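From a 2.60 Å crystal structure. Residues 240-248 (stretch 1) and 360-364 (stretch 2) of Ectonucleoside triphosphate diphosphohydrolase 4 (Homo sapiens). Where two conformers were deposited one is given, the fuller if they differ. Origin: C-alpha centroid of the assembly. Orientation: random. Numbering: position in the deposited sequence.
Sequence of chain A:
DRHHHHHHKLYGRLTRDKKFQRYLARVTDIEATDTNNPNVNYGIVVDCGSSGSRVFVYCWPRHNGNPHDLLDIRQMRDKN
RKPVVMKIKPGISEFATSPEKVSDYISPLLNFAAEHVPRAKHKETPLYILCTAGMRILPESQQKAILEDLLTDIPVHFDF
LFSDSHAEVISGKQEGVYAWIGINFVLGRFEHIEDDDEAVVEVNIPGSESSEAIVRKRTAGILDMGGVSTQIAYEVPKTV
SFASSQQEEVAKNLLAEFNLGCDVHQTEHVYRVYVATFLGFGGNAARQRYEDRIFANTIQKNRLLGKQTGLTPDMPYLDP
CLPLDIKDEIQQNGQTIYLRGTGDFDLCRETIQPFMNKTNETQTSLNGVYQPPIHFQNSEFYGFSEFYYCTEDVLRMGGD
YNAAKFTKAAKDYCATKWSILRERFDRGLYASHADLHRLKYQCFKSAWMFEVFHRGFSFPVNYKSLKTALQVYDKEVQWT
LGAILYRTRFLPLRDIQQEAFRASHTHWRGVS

Stretch 1 (240-248) VSFASSQQE
Stretch 2 (360-364) NETQT

Two glutamines, Gln 247 and Gln 363, make most of this loose contact, which buries 165 Å² and contains no hydrogen bond between the stretches. The backbones run roughly crosswise and stay well apart: Ala 243 CA and Thr 362 CA, the closest pair, are 9.1 Å apart, so long side chains must span the gap.

Stretch 1 begins extended, with phi/psi of -104/133 at Val 240, -106/111 at Ser 241 and -85/146 at Phe 242. It turns at Ala 243 (-79/-31), opens at Ser 244 (-140/146), the N-cap position, and enters a helix at Ser 245. Glu 248 N donates to Ser 244 O at 3.0 Å, while the Ser 244 side chain (chi1 m) makes no capping bond. Gln 247 points toward stretch 2 with chi1 and chi2 both t and chi3 45°. Its amide suits the position because its two ends differ: Gln 247 OE1 accepts from Ala 243 N (2.9 Å, 161°), tying the helix to the preceding turn, whereas Gln 247 NE2 lies 4.0 Å from Thr 362 O and 4.3 Å from Glu 361 OE1. Both oxygens attract an amide NH2, but here only at long range.

Stretch 2 is irregular. Glu 361 (-67/139) and Thr 362 (-72/149) are extended; Gln 363 adopts left-handed 66/36, and Thr 364 returns to -130/149. Thr 364 OG1 (chi1 p) donates to Glu 361 O in a very short 2.5 Å bond. Glu 361 (chi1 and chi2 t, chi3 151°) and Gln 363 (chi1 m, chi2 t, chi3 82°) both point toward stretch 1. Gln 363 NE2 approaches Gln 247 NE2 to 3.9 Å, two donors merely packed together, and lies 4.5 Å from Ala 243 CB, whose small methyl offers only apolar contact. Gln 363 OE1 lies 4.3 Å from Ser 241 O, two acceptors without a bond.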

# COMPACT_ATOMS: atom_id res chain seq x y z
N VAL A 240 -17.72 -10.27 13.03
CA VAL A 240 -16.87 -11.45 12.87
C VAL A 240 -17.06 -12.35 14.08
O VAL A 240 -17.04 -11.88 15.23
CB VAL A 240 -15.39 -11.05 12.71
CG1 VAL A 240 -14.52 -12.29 12.51
CG2 VAL A 240 -15.22 -10.09 11.55
N SER A 241 -17.25 -13.64 13.83
CA SER A 241 -17.36 -14.65 14.87
C SER A 241 -16.07 -15.45 14.89
O SER A 241 -15.79 -16.21 13.96
CB SER A 241 -18.57 -15.55 14.64
OG SER A 241 -18.56 -16.10 13.33
N PHE A 242 -15.28 -15.28 15.95
CA PHE A 242 -14.00 -15.95 16.06
C PHE A 242 -14.16 -17.36 16.61
O PHE A 242 -15.03 -17.62 17.45
CB PHE A 242 -13.05 -15.14 16.94
CG PHE A 242 -12.81 -13.74 16.46
CD1 PHE A 242 -11.84 -13.48 15.50
CD2 PHE A 242 -13.56 -12.69 16.96
CE1 PHE A 242 -11.62 -12.19 15.06
CE2 PHE A 242 -13.34 -11.40 16.51
CZ PHE A 242 -12.37 -11.15 15.56
N ALA A 243 -13.30 -18.26 16.14
CA ALA A 243 -13.37 -19.66 16.56
C ALA A 243 -12.73 -19.87 17.93
O ALA A 243 -13.16 -20.75 18.68
CB ALA A 243 -12.69 -20.55 15.53
N SER A 244 -11.70 -19.09 18.27
CA SER A 244 -10.98 -19.25 19.52
C SER A 244 -10.65 -17.89 20.10
O SER A 244 -10.39 -16.93 19.36
CB SER A 244 -9.69 -20.05 19.32
OG SER A 244 -9.91 -21.21 18.53
N SER A 245 -10.67 -17.80 21.43
CA SER A 245 -10.23 -16.57 22.08
C SER A 245 -8.80 -16.24 21.68
O SER A 245 -8.45 -15.06 21.55
CB SER A 245 -10.34 -16.71 23.60
OG SER A 245 -11.69 -16.85 24.00
N GLN A 246 -7.97 -17.26 21.46
CA GLN A 246 -6.62 -17.03 20.95
C GLN A 246 -6.66 -16.45 19.55
O GLN A 246 -5.91 -15.52 19.23
CB GLN A 246 -5.83 -18.34 20.97
CG GLN A 246 -4.47 -18.26 20.29
CD GLN A 246 -3.74 -19.59 20.29
OE1 GLN A 246 -3.95 -20.43 21.17
NE2 GLN A 246 -2.89 -19.80 19.30
N GLN A 247 -7.52 -17.00 18.68
CA GLN A 247 -7.65 -16.46 17.33
C GLN A 247 -7.99 -14.97 17.38
O GLN A 247 -7.48 -14.18 16.58
CB GLN A 247 -8.73 -17.22 16.56
CG GLN A 247 -8.65 -17.03 15.05
CD GLN A 247 -9.90 -17.51 14.34
OE1 GLN A 247 -11.02 -17.24 14.76
NE2 GLN A 247 -9.70 -18.23 13.24
N GLU A 248 -8.85 -14.58 18.33
CA GLU A 248 -9.17 -13.16 18.49
C GLU A 248 -7.95 -12.36 18.90
O GLU A 248 -7.81 -11.19 18.51
CB GLU A 248 -10.29 -13.00 19.51
CG GLU A 248 -10.95 -11.63 19.49
CD GLU A 248 -11.93 -11.43 20.63
OE1 GLU A 248 -11.72 -12.03 21.71
OE2 GLU A 248 -12.92 -10.69 20.45
N ASN A 360 -3.14 -25.76 7.66
CA ASN A 360 -4.47 -26.35 7.55
C ASN A 360 -5.49 -25.63 8.41
O ASN A 360 -6.67 -26.01 8.39
CB ASN A 360 -4.42 -27.83 7.91
CG ASN A 360 -3.78 -28.68 6.83
OD1 ASN A 360 -3.96 -28.43 5.64
ND2 ASN A 360 -3.01 -29.69 7.24
N GLU A 361 -5.09 -24.61 9.16
CA GLU A 361 -6.02 -23.89 10.02
C GLU A 361 -7.03 -23.13 9.18
O GLU A 361 -6.70 -22.53 8.15
CB GLU A 361 -5.25 -22.92 10.92
CG GLU A 361 -6.09 -22.33 12.05
CD GLU A 361 -5.33 -21.29 12.86
OE1 GLU A 361 -5.97 -20.38 13.41
OE2 GLU A 361 -4.09 -21.40 12.94
N THR A 362 -8.29 -23.16 9.62
CA THR A 362 -9.35 -22.46 8.91
C THR A 362 -9.20 -20.95 9.10
O THR A 362 -8.70 -20.48 10.13
CB THR A 362 -10.72 -22.92 9.41
OG1 THR A 362 -10.78 -24.35 9.39
CG2 THR A 362 -11.84 -22.37 8.54
N GLN A 363 -9.63 -20.20 8.09
CA GLN A 363 -9.60 -18.74 8.13
C GLN A 363 -8.17 -18.20 8.16
O GLN A 363 -7.89 -17.19 8.81
CB GLN A 363 -10.41 -18.19 9.31
CG GLN A 363 -11.90 -18.43 9.21
CD GLN A 363 -12.63 -18.15 10.52
OE1 GLN A 363 -12.94 -17.00 10.83
NE2 GLN A 363 -12.90 -19.20 11.28
N THR A 364 -7.26 -18.88 7.46
CA THR A 364 -5.87 -18.44 7.37
C THR A 364 -5.43 -18.42 5.92
O THR A 364 -5.90 -19.20 5.09
CB THR A 364 -4.93 -19.36 8.17
OG1 THR A 364 -5.09 -20.71 7.75
CG2 THR A 364 -5.22 -19.24 9.66